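Local coordinates for protein separin (Saccharomyces cerevisiae, PDB 5U1T) that cleaves the MCD1/SCC1 subunit of cohesin as a caspase-like protease at the onset of anaphase, and is held inactive by securin during most of the cell cycle, at residues A[1427-1432]-A[1543-1548]; A[1570-1575]-A[1583-1588]; A[1473-1478]-A[1511-1516]. All coordinates share one frame; numbering follows the deposited sequence.

Contact 1: residues A[1427-1432]-A[1543-1548]; sequences SKFKGM and ELFEKM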
loop_
_atom_site.group_PDB
_atom_site.type_symbol
_atom_site.label_atom_id
_atom_site.label_comp_id
_atom_site.label_asym_id
_atom_site.label_seq_id
_atom_site.Cartn_x
_atom_site.Cartn_y
_atom_site.Cartn_z
ATOM N N SER A 1427 -33.912 35.542 -33.684
ATOM C CA SER A 1427 -34.824 36.356 -34.499
ATOM C C SER A 1427 -35.765 35.510 -35.337
ATOM O O SER A 1427 -36.961 35.803 -35.417
ATOM C CB SER A 1427 -34.050 37.294 -35.433
ATOM O OG SER A 1427 -33.099 38.072 -34.731
ATOM N N LYS A 1428 -35.224 34.469 -35.964
ATOM C CA LYS A 1428 -36.009 33.642 -36.872
ATOM C C LYS A 1428 -37.093 32.843 -36.166
ATOM O O LYS A 1428 -38.210 32.747 -36.662
ATOM C CB LYS A 1428 -35.112 32.677 -37.653
ATOM C CG LYS A 1428 -34.180 33.372 -38.627
ATOM C CD LYS A 1428 -33.295 32.393 -39.361
ATOM C CE LYS A 1428 -32.389 33.119 -40.347
ATOM N NZ LYS A 1428 -31.489 32.174 -41.066
ATOM N N PHE A 1429 -36.776 32.277 -35.010
ATOM C CA PHE A 1429 -37.689 31.325 -34.388
ATOM C C PHE A 1429 -38.503 31.901 -33.236
ATOM O O PHE A 1429 -39.458 31.266 -32.780
ATOM C CB PHE A 1429 -36.905 30.104 -33.915
ATOM C CG PHE A 1429 -36.376 29.276 -35.040
ATOM C CD1 PHE A 1429 -37.196 28.360 -35.686
ATOM C CD2 PHE A 1429 -35.072 29.433 -35.480
ATOM C CE1 PHE A 1429 -36.715 27.598 -36.738
ATOM C CE2 PHE A 1429 -34.583 28.670 -36.540
ATOM C CZ PHE A 1429 -35.405 27.751 -37.166
ATOM N N LYS A 1430 -38.123 33.099 -32.788
ATOM C CA LYS A 1430 -38.826 33.818 -31.723
ATOM C C LYS A 1430 -40.326 33.734 -31.953
ATOM O O LYS A 1430 -41.083 33.364 -31.057
ATOM C CB LYS A 1430 -38.362 35.282 -31.669
ATOM C CG LYS A 1430 -38.788 36.056 -30.435
ATOM C CD LYS A 1430 -38.075 37.417 -30.313
ATOM C CE LYS A 1430 -36.555 37.254 -30.175
ATOM N NZ LYS A 1430 -35.920 38.371 -29.401
ATOM N N GLY A 1431 -40.726 34.035 -33.186
ATOM C CA GLY A 1431 -42.117 34.036 -33.603
ATOM C C GLY A 1431 -42.919 32.779 -33.320
ATOM O O GLY A 1431 -43.810 32.803 -32.471
ATOM N N MET A 1432 -42.611 31.688 -34.026
ATOM C CA MET A 1432 -43.381 30.445 -33.906
ATOM C C MET A 1432 -43.346 29.824 -32.501
ATOM O O MET A 1432 -44.360 29.307 -32.023
ATOM C CB MET A 1432 -42.889 29.418 -34.932
ATOM C CG MET A 1432 -43.375 27.998 -34.679
ATOM S SD MET A 1432 -42.561 26.785 -35.734
ATOM C CE MET A 1432 -43.463 27.034 -37.264
ATOM N N GLU A 1543 -37.301 24.393 -42.573
ATOM C CA GLU A 1543 -37.858 23.462 -43.537
ATOM C C GLU A 1543 -38.308 22.151 -42.893
ATOM O O GLU A 1543 -39.330 21.575 -43.274
ATOM C CB GLU A 1543 -36.832 23.189 -44.634
ATOM C CG GLU A 1543 -37.345 22.302 -45.746
ATOM C CD GLU A 1543 -38.465 22.934 -46.561
ATOM O OE1 GLU A 1543 -38.714 24.154 -46.417
ATOM O OE2 GLU A 1543 -39.091 22.201 -47.367
ATOM N N LEU A 1544 -37.541 21.697 -41.911
ATOM C CA LEU A 1544 -37.817 20.453 -41.208
ATOM C C LEU A 1544 -39.159 20.517 -40.483
ATOM O O LEU A 1544 -39.992 19.613 -40.606
ATOM C CB LEU A 1544 -36.678 20.162 -40.225
ATOM C CG LEU A 1544 -36.496 18.779 -39.598
ATOM C CD1 LEU A 1544 -37.227 18.673 -38.288
ATOM C CD2 LEU A 1544 -36.943 17.692 -40.551
ATOM N N PHE A 1545 -39.354 21.603 -39.737
ATOM C CA PHE A 1545 -40.597 21.862 -39.013
ATOM C C PHE A 1545 -41.806 21.951 -39.945
ATOM O O PHE A 1545 -42.865 21.374 -39.671
ATOM C CB PHE A 1545 -40.495 23.167 -38.216
ATOM C CG PHE A 1545 -39.404 23.180 -37.178
ATOM C CD1 PHE A 1545 -38.982 22.017 -36.564
ATOM C CD2 PHE A 1545 -38.811 24.374 -36.805
ATOM C CE1 PHE A 1545 -37.986 22.046 -35.606
ATOM C CE2 PHE A 1545 -37.814 24.404 -35.848
ATOM C CZ PHE A 1545 -37.404 23.240 -35.253
ATOM N N GLU A 1546 -41.660 22.696 -41.038
ATOM C CA GLU A 1546 -42.776 22.914 -41.940
ATOM C C GLU A 1546 -43.206 21.614 -42.607
ATOM O O GLU A 1546 -44.401 21.332 -42.693
ATOM C CB GLU A 1546 -42.427 23.963 -42.992
ATOM C CG GLU A 1546 -43.606 24.870 -43.335
ATOM C CD GLU A 1546 -44.664 24.177 -44.203
ATOM O OE1 GLU A 1546 -44.332 23.152 -44.867
ATOM O OE2 GLU A 1546 -45.825 24.671 -44.230
ATOM N N LYS A 1547 -42.244 20.813 -43.060
ATOM C CA LYS A 1547 -42.575 19.553 -43.728
ATOM C C LYS A 1547 -43.184 18.522 -42.754
ATOM O O LYS A 1547 -44.007 17.686 -43.160
ATOM C CB LYS A 1547 -41.335 18.967 -44.426
ATOM C CG LYS A 1547 -40.878 19.723 -45.681
ATOM C CD LYS A 1547 -41.564 19.212 -46.954
ATOM C CE LYS A 1547 -41.938 20.344 -47.918
ATOM N NZ LYS A 1547 -43.025 21.246 -47.389
ATOM N N MET A 1548 -42.740 18.553 -41.509
ATOM C CA MET A 1548 -43.246 17.628 -40.513
ATOM C C MET A 1548 -44.590 18.081 -39.969
ATOM O O MET A 1548 -45.346 17.279 -39.440
ATOM C CB MET A 1548 -42.237 17.417 -39.386
ATOM C CG MET A 1548 -42.228 15.994 -38.847
ATOM S SD MET A 1548 -40.741 15.556 -37.953
ATOM C CE MET A 1548 -39.752 16.941 -38.446
#
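F1429 and F1545 form a small, buried, wholly apolar contact between helices 1423-1436 and 1534-1548, in the layer of helices that covers the central β-sheet of the protease domain. It is a worked example of how two helices lying some distance apart can be joined by a single pair of long aromatic side chains. Only 118 Å² is buried between the two segments, nearly all of it on these two residues and M1432. The rings meet obliquely, through CE1 of F1429, which lies 3.5 Å from CE2 of F1545 and 3.8 Å from CD2 of F1545. From the side of F1545 the visitor arrives at the ring edge, close to its plane. The planes stand at 80° to each other, with the centroids 5.9 Å apart, so neither ring lies flat on the other. In both residues CG is turned anti to the carbonyl carbon (chi1 -69° in F1429, -61° in F1545), which sends each ring off its helix into the gap to be bridged. M1432, one turn after F1429, reaches toward the same partner, and its SD stays 4.6 Å from CD2 of F1545.

K1547 NZ pairs with E1546 OE1 at 3.4 Å, a salt bridge along one helix, while K1430 pairs likewise with E1426 on the other. F1545 is also met by the ring of F1550 and by L1495, while F1429 rests on D1538 and S1541 of the facing helix; L1544 and M1548 lie on F1493 of strand 1492-1494. Helix 1423-1436 is itself the connection of a β-α-β crossover between the parallel strands 1412-1416 and 1444-1447, and such helix-to-helix packing over a mainly parallel sheet is characteristic of the α/β sandwich of caspase-like peptidases.

Contact 2: residues A[1570-1575]-A[1583-1588]; sequences KSRGVC and AAPVIY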
loop_
_atom_site.group_PDB
_atom_site.type_symbol
_atom_site.label_atom_id
_atom_site.label_comp_id
_atom_site.label_asym_id
_atom_site.label_seq_id
_atom_site.Cartn_x
_atom_site.Cartn_y
_atom_site.Cartn_z
ATOM N N LYS A 1570 -35.764 15.330 -47.333
ATOM C CA LYS A 1570 -36.311 16.316 -48.250
ATOM C C LYS A 1570 -35.811 17.721 -47.877
ATOM O O LYS A 1570 -35.858 18.626 -48.695
ATOM C CB LYS A 1570 -37.848 16.256 -48.255
ATOM C CG LYS A 1570 -38.511 16.387 -49.648
ATOM C CD LYS A 1570 -37.936 15.397 -50.684
ATOM C CE LYS A 1570 -38.790 15.322 -51.968
ATOM N NZ LYS A 1570 -39.239 16.681 -52.429
ATOM N N SER A 1571 -35.307 17.899 -46.658
ATOM C CA SER A 1571 -34.899 19.228 -46.187
ATOM C C SER A 1571 -33.404 19.519 -46.289
ATOM O O SER A 1571 -32.986 20.656 -46.080
ATOM C CB SER A 1571 -35.320 19.434 -44.726
ATOM O OG SER A 1571 -36.726 19.405 -44.579
ATOM N N ARG A 1572 -32.594 18.502 -46.574
ATOM C CA ARG A 1572 -31.155 18.714 -46.690
ATOM C C ARG A 1572 -30.841 19.767 -47.764
ATOM O O ARG A 1572 -30.043 20.685 -47.537
ATOM C CB ARG A 1572 -30.431 17.392 -46.998
ATOM C CG ARG A 1572 -30.606 16.323 -45.923
ATOM C CD ARG A 1572 -29.645 15.159 -46.086
ATOM N NE ARG A 1572 -29.025 14.840 -44.801
ATOM C CZ ARG A 1572 -29.393 13.836 -44.013
ATOM N NH1 ARG A 1572 -30.370 13.014 -44.381
ATOM N NH2 ARG A 1572 -28.779 13.653 -42.865
ATOM N N GLY A 1573 -31.508 19.647 -48.913
ATOM C CA GLY A 1573 -31.232 20.488 -50.061
ATOM C C GLY A 1573 -31.320 21.999 -49.883
ATOM O O GLY A 1573 -30.741 22.731 -50.690
ATOM N N VAL A 1574 -32.025 22.484 -48.857
ATOM C CA VAL A 1574 -32.161 23.928 -48.677
ATOM C C VAL A 1574 -30.839 24.582 -48.283
ATOM O O VAL A 1574 -30.659 25.780 -48.480
ATOM C CB VAL A 1574 -33.233 24.287 -47.621
ATOM C CG1 VAL A 1574 -34.597 23.815 -48.074
ATOM C CG2 VAL A 1574 -32.881 23.704 -46.268
ATOM N N CYS A 1575 -29.916 23.816 -47.742
ATOM C CA CYS A 1575 -28.653 24.378 -47.321
ATOM C C CYS A 1575 -27.804 24.782 -48.491
ATOM O O CYS A 1575 -27.782 24.108 -49.484
ATOM C CB CYS A 1575 -27.890 23.363 -46.493
ATOM S SG CYS A 1575 -28.648 22.899 -44.940
ATOM N N ALA A 1583 -25.222 17.569 -44.781
ATOM C CA ALA A 1583 -24.949 16.167 -44.466
ATOM C C ALA A 1583 -24.808 15.951 -42.968
ATOM O O ALA A 1583 -24.661 14.820 -42.501
ATOM C CB ALA A 1583 -23.688 15.690 -45.183
ATOM N N ALA A 1584 -24.850 17.052 -42.223
ATOM C CA ALA A 1584 -24.618 17.024 -40.789
ATOM C C ALA A 1584 -25.771 16.409 -39.980
ATOM O O ALA A 1584 -25.519 15.651 -39.042
ATOM C CB ALA A 1584 -24.320 18.425 -40.300
ATOM N N PRO A 1585 -27.037 16.733 -40.323
ATOM C CA PRO A 1585 -28.092 16.143 -39.483
ATOM C C PRO A 1585 -28.262 14.639 -39.640
ATOM O O PRO A 1585 -28.075 14.135 -40.735
ATOM C CB PRO A 1585 -29.360 16.880 -39.932
ATOM C CG PRO A 1585 -28.995 17.629 -41.133
ATOM C CD PRO A 1585 -27.545 17.866 -41.116
ATOM N N VAL A 1586 -28.604 13.960 -38.538
ATOM C CA VAL A 1586 -28.782 12.505 -38.471
ATOM C C VAL A 1586 -29.832 12.159 -37.401
ATOM O O VAL A 1586 -30.020 12.925 -36.469
ATOM C CB VAL A 1586 -27.428 11.792 -38.167
ATOM C CG1 VAL A 1586 -26.789 12.335 -36.876
ATOM C CG2 VAL A 1586 -27.593 10.282 -38.127
ATOM N N ILE A 1587 -30.537 11.039 -37.551
ATOM C CA ILE A 1587 -31.543 10.587 -36.587
ATOM C C ILE A 1587 -31.214 9.223 -35.976
ATOM O O ILE A 1587 -30.838 8.301 -36.690
ATOM C CB ILE A 1587 -32.928 10.445 -37.221
ATOM C CG1 ILE A 1587 -33.343 11.699 -37.980
ATOM C CG2 ILE A 1587 -33.958 10.110 -36.172
ATOM C CD1 ILE A 1587 -34.509 11.443 -38.948
ATOM N N TYR A 1588 -31.367 9.080 -34.664
ATOM C CA TYR A 1588 -31.301 7.764 -34.035
ATOM C C TYR A 1588 -32.661 7.419 -33.407
ATOM O O TYR A 1588 -33.360 8.314 -32.916
ATOM C CB TYR A 1588 -30.193 7.710 -32.980
ATOM C CG TYR A 1588 -28.791 7.487 -33.520
ATOM C CD1 TYR A 1588 -28.077 8.525 -34.089
ATOM C CD2 TYR A 1588 -28.175 6.244 -33.429
ATOM C CE1 TYR A 1588 -26.796 8.339 -34.557
ATOM C CE2 TYR A 1588 -26.896 6.048 -33.900
ATOM C CZ TYR A 1588 -26.213 7.102 -34.470
ATOM O OH TYR A 1588 -24.937 6.933 -34.953
#
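R1572 extends its side chain from just beyond helix 1564-1571 to the start of strand 1585-1589, where its guanidinium end comes up against the backbone around P1585. The principle illustrated is that a long, flexible cation can span a space that the backbones do not close: the nearest CA atoms, those of R1572 and A1583, are 7.1 Å apart. CG sits beside the backbone N (chi1 -61°), the chain then runs extended, and a bend at chi3 (133°) brings the end group to the strand, its edge toward the carbonyl of P1585, although the modelled approach of NH2 to that oxygen is too close to be trusted and the pairing there remains doubtful. The firmer polar anchor is NE, which donates to the carbonyl of G1582 in the loop leading into the strand.

The other neighbours of NH2 are looser: the O of A1583 and CG of P1585 both lie 4.3 Å away. CB of P1585 leaves its CA on the arginine's side, whereas the CB atoms of A1583 and V1586 leave on the other. C1575 N bonds to R1572 O at 3.1 Å. F1540 and N1528 pack on P1585, whose side chain is about 11 Å from that of C1497, the probable catalytic cysteine. Backbone bonds between V1586 and G1527, and between Y1588 and V1525, set strand 1585-1589 antiparallel to strand 1524-1528, the one antiparallel member of the otherwise parallel sheet, as in the caspase fold.

Contact 3: residues A[1473-1478]-A[1511-1516]; sequences GGEQYV and TGTIYT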
loop_
_atom_site.group_PDB
_atom_site.type_symbol
_atom_site.label_atom_id
_atom_site.label_comp_id
_atom_site.label_asym_id
_atom_site.label_seq_id
_atom_site.Cartn_x
_atom_site.Cartn_y
_atom_site.Cartn_z
ATOM N N GLY A 1473 -25.898 19.536 -27.285
ATOM C CA GLY A 1473 -27.176 18.991 -26.882
ATOM C C GLY A 1473 -27.510 19.314 -25.440
ATOM O O GLY A 1473 -28.298 18.611 -24.803
ATOM N N GLY A 1474 -26.900 20.376 -24.921
ATOM C CA GLY A 1474 -27.254 20.901 -23.613
ATOM C C GLY A 1474 -26.460 20.340 -22.446
ATOM O O GLY A 1474 -26.899 20.433 -21.293
ATOM N N GLU A 1475 -25.297 19.763 -22.751
ATOM C CA GLU A 1475 -24.396 19.194 -21.751
ATOM C C GLU A 1475 -23.982 20.237 -20.718
ATOM O O GLU A 1475 -23.752 19.925 -19.543
ATOM C CB GLU A 1475 -23.150 18.617 -22.423
ATOM C CG GLU A 1475 -23.422 17.858 -23.697
ATOM C CD GLU A 1475 -23.555 18.770 -24.910
ATOM O OE1 GLU A 1475 -23.186 19.965 -24.823
ATOM O OE2 GLU A 1475 -24.035 18.289 -25.953
ATOM N N GLN A 1476 -23.880 21.477 -21.174
ATOM C CA GLN A 1476 -23.437 22.573 -20.337
ATOM C C GLN A 1476 -24.516 22.986 -19.312
ATOM O O GLN A 1476 -24.251 23.789 -18.419
ATOM C CB GLN A 1476 -23.026 23.763 -21.216
ATOM C CG GLN A 1476 -24.147 24.328 -22.101
ATOM C CD GLN A 1476 -24.251 23.666 -23.471
ATOM O OE1 GLN A 1476 -24.400 22.452 -23.582
ATOM N NE2 GLN A 1476 -24.174 24.472 -24.519
ATOM N N TYR A 1477 -25.716 22.417 -19.430
ATOM C CA TYR A 1477 -26.817 22.728 -18.516
ATOM C C TYR A 1477 -27.363 21.493 -17.793
ATOM O O TYR A 1477 -28.224 21.619 -16.934
ATOM C CB TYR A 1477 -27.972 23.420 -19.265
ATOM C CG TYR A 1477 -27.528 24.517 -20.201
ATOM C CD1 TYR A 1477 -26.725 25.563 -19.754
ATOM C CD2 TYR A 1477 -27.881 24.489 -21.538
ATOM C CE1 TYR A 1477 -26.308 26.561 -20.611
ATOM C CE2 TYR A 1477 -27.468 25.475 -22.401
ATOM C CZ TYR A 1477 -26.687 26.509 -21.936
ATOM O OH TYR A 1477 -26.278 27.489 -22.809
ATOM N N VAL A 1478 -26.888 20.306 -18.141
ATOM C CA VAL A 1478 -27.350 19.094 -17.469
ATOM C C VAL A 1478 -26.369 17.962 -17.691
ATOM O O VAL A 1478 -25.902 17.740 -18.805
ATOM C CB VAL A 1478 -28.740 18.669 -17.951
ATOM C CG1 VAL A 1478 -28.763 18.501 -19.458
ATOM C CG2 VAL A 1478 -29.195 17.407 -17.243
ATOM N N THR A 1511 -18.068 8.190 -27.000
ATOM C CA THR A 1511 -19.412 8.597 -26.610
ATOM C C THR A 1511 -19.688 10.038 -26.944
ATOM O O THR A 1511 -18.801 10.778 -27.376
ATOM C CB THR A 1511 -19.697 8.409 -25.104
ATOM O OG1 THR A 1511 -21.112 8.566 -24.881
ATOM C CG2 THR A 1511 -18.900 9.434 -24.245
ATOM N N GLY A 1512 -20.929 10.423 -26.694
ATOM C CA GLY A 1512 -21.456 11.690 -27.140
ATOM C C GLY A 1512 -22.906 11.727 -26.718
ATOM O O GLY A 1512 -23.443 10.757 -26.180
ATOM N N THR A 1513 -23.470 12.913 -26.809
ATOM C CA THR A 1513 -24.803 13.234 -26.356
ATOM C C THR A 1513 -25.892 12.348 -26.848
ATOM O O THR A 1513 -26.892 12.132 -26.217
ATOM C CB THR A 1513 -25.115 14.636 -26.831
ATOM O OG1 THR A 1513 -24.110 15.518 -26.343
ATOM C CG2 THR A 1513 -26.426 15.065 -26.328
ATOM N N ILE A 1514 -25.656 11.839 -28.013
ATOM C CA ILE A 1514 -26.565 10.992 -28.746
ATOM C C ILE A 1514 -26.889 9.651 -28.040
ATOM O O ILE A 1514 -28.056 9.311 -27.832
ATOM C CB ILE A 1514 -25.949 10.757 -30.112
ATOM C CG1 ILE A 1514 -26.771 9.744 -30.887
ATOM C CG2 ILE A 1514 -24.404 10.473 -29.972
ATOM C CD1 ILE A 1514 -28.030 10.340 -31.261
ATOM N N TYR A 1515 -25.858 8.960 -27.600
ATOM C CA TYR A 1515 -26.022 7.703 -26.898
ATOM C C TYR A 1515 -26.648 7.902 -25.541
ATOM O O TYR A 1515 -27.339 7.032 -25.047
ATOM C CB TYR A 1515 -24.674 7.039 -26.659
ATOM C CG TYR A 1515 -24.095 6.291 -27.821
ATOM C CD1 TYR A 1515 -24.809 6.089 -28.970
ATOM C CD2 TYR A 1515 -22.817 5.798 -27.761
ATOM C CE1 TYR A 1515 -24.263 5.412 -30.030
ATOM C CE2 TYR A 1515 -22.265 5.121 -28.813
ATOM C CZ TYR A 1515 -22.995 4.930 -29.938
ATOM O OH TYR A 1515 -22.438 4.251 -30.971
ATOM N N THR A 1516 -26.380 9.034 -24.917
ATOM C CA THR A 1516 -26.941 9.271 -23.608
ATOM C C THR A 1516 -28.450 9.395 -23.672
ATOM O O THR A 1516 -29.136 8.831 -22.850
ATOM C CB THR A 1516 -26.298 10.453 -22.886
ATOM O OG1 THR A 1516 -26.947 11.651 -23.271
ATOM C CG2 THR A 1516 -24.870 10.554 -23.235
#
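Two torsions fold E1475 back toward T1513: with chi1 at -42° CG lies beside the backbone N, and chi2 at 83° bends the chain so that the carboxylate reaches across to the threonine. In T1513 the first torsion places OG1 beside its own backbone N and leaves CG2 anti to it. OG1 then donates to E1475 OE2 over 2.8 Å, meeting it on the anti side and only 16° out of the carboxylate plane. The same oxygen receives the backbone N-H of G1473 at 2.6 Å, from well above that plane; two donors thus grip a single acceptor and probably limit the carboxylate's rotation. Were E1475 replaced by an alanine, T1513 OG1 and the N-H of G1473 would probably lose their shared acceptor, and the loop would be less firmly tied to the helix. Beside this bond CG2 of T1513 rests 4.0 Å from CA of G1473, where a β-carbon would collide with the methyl.

The loop 1473-1478 follows strand 1465-1469, and T1513 opens helix 1513-1519, with G1512 as its N-cap. In clan CD peptidases the loops after two neighbouring parallel strands carry the catalytic histidine and cysteine; here C1497, catalytic by similarity, has its side chain about 9 Å from that of E1475. E1475 also makes backbone hydrogen bonds to the other protein chain of the assembly, and G1473 O accepts from Y1517 OH.

In the fold
The chemistry of the three contacts differs with the elements they join. Contacts 1 and 2 are buried and share a neighbourhood: helices 1534-1548 and 1564-1571, consecutive in the chain, pack together where E1543 meets S1571. Contact 1 is purely aromatic, helix against helix; contact 2 sets a charged group against backbone carbonyls, the segment following helix 1564-1571 against strand 1585-1589. Contact 3 is only partly buried, relies on a carboxylate shared by two donors, and lies beside another protein chain. It joins contact 2 through apolar packing of Y1588 on I1514, but stays about 14 Å from contact 1 at the nearest atoms, although nested within the chain span that contact 1 closes.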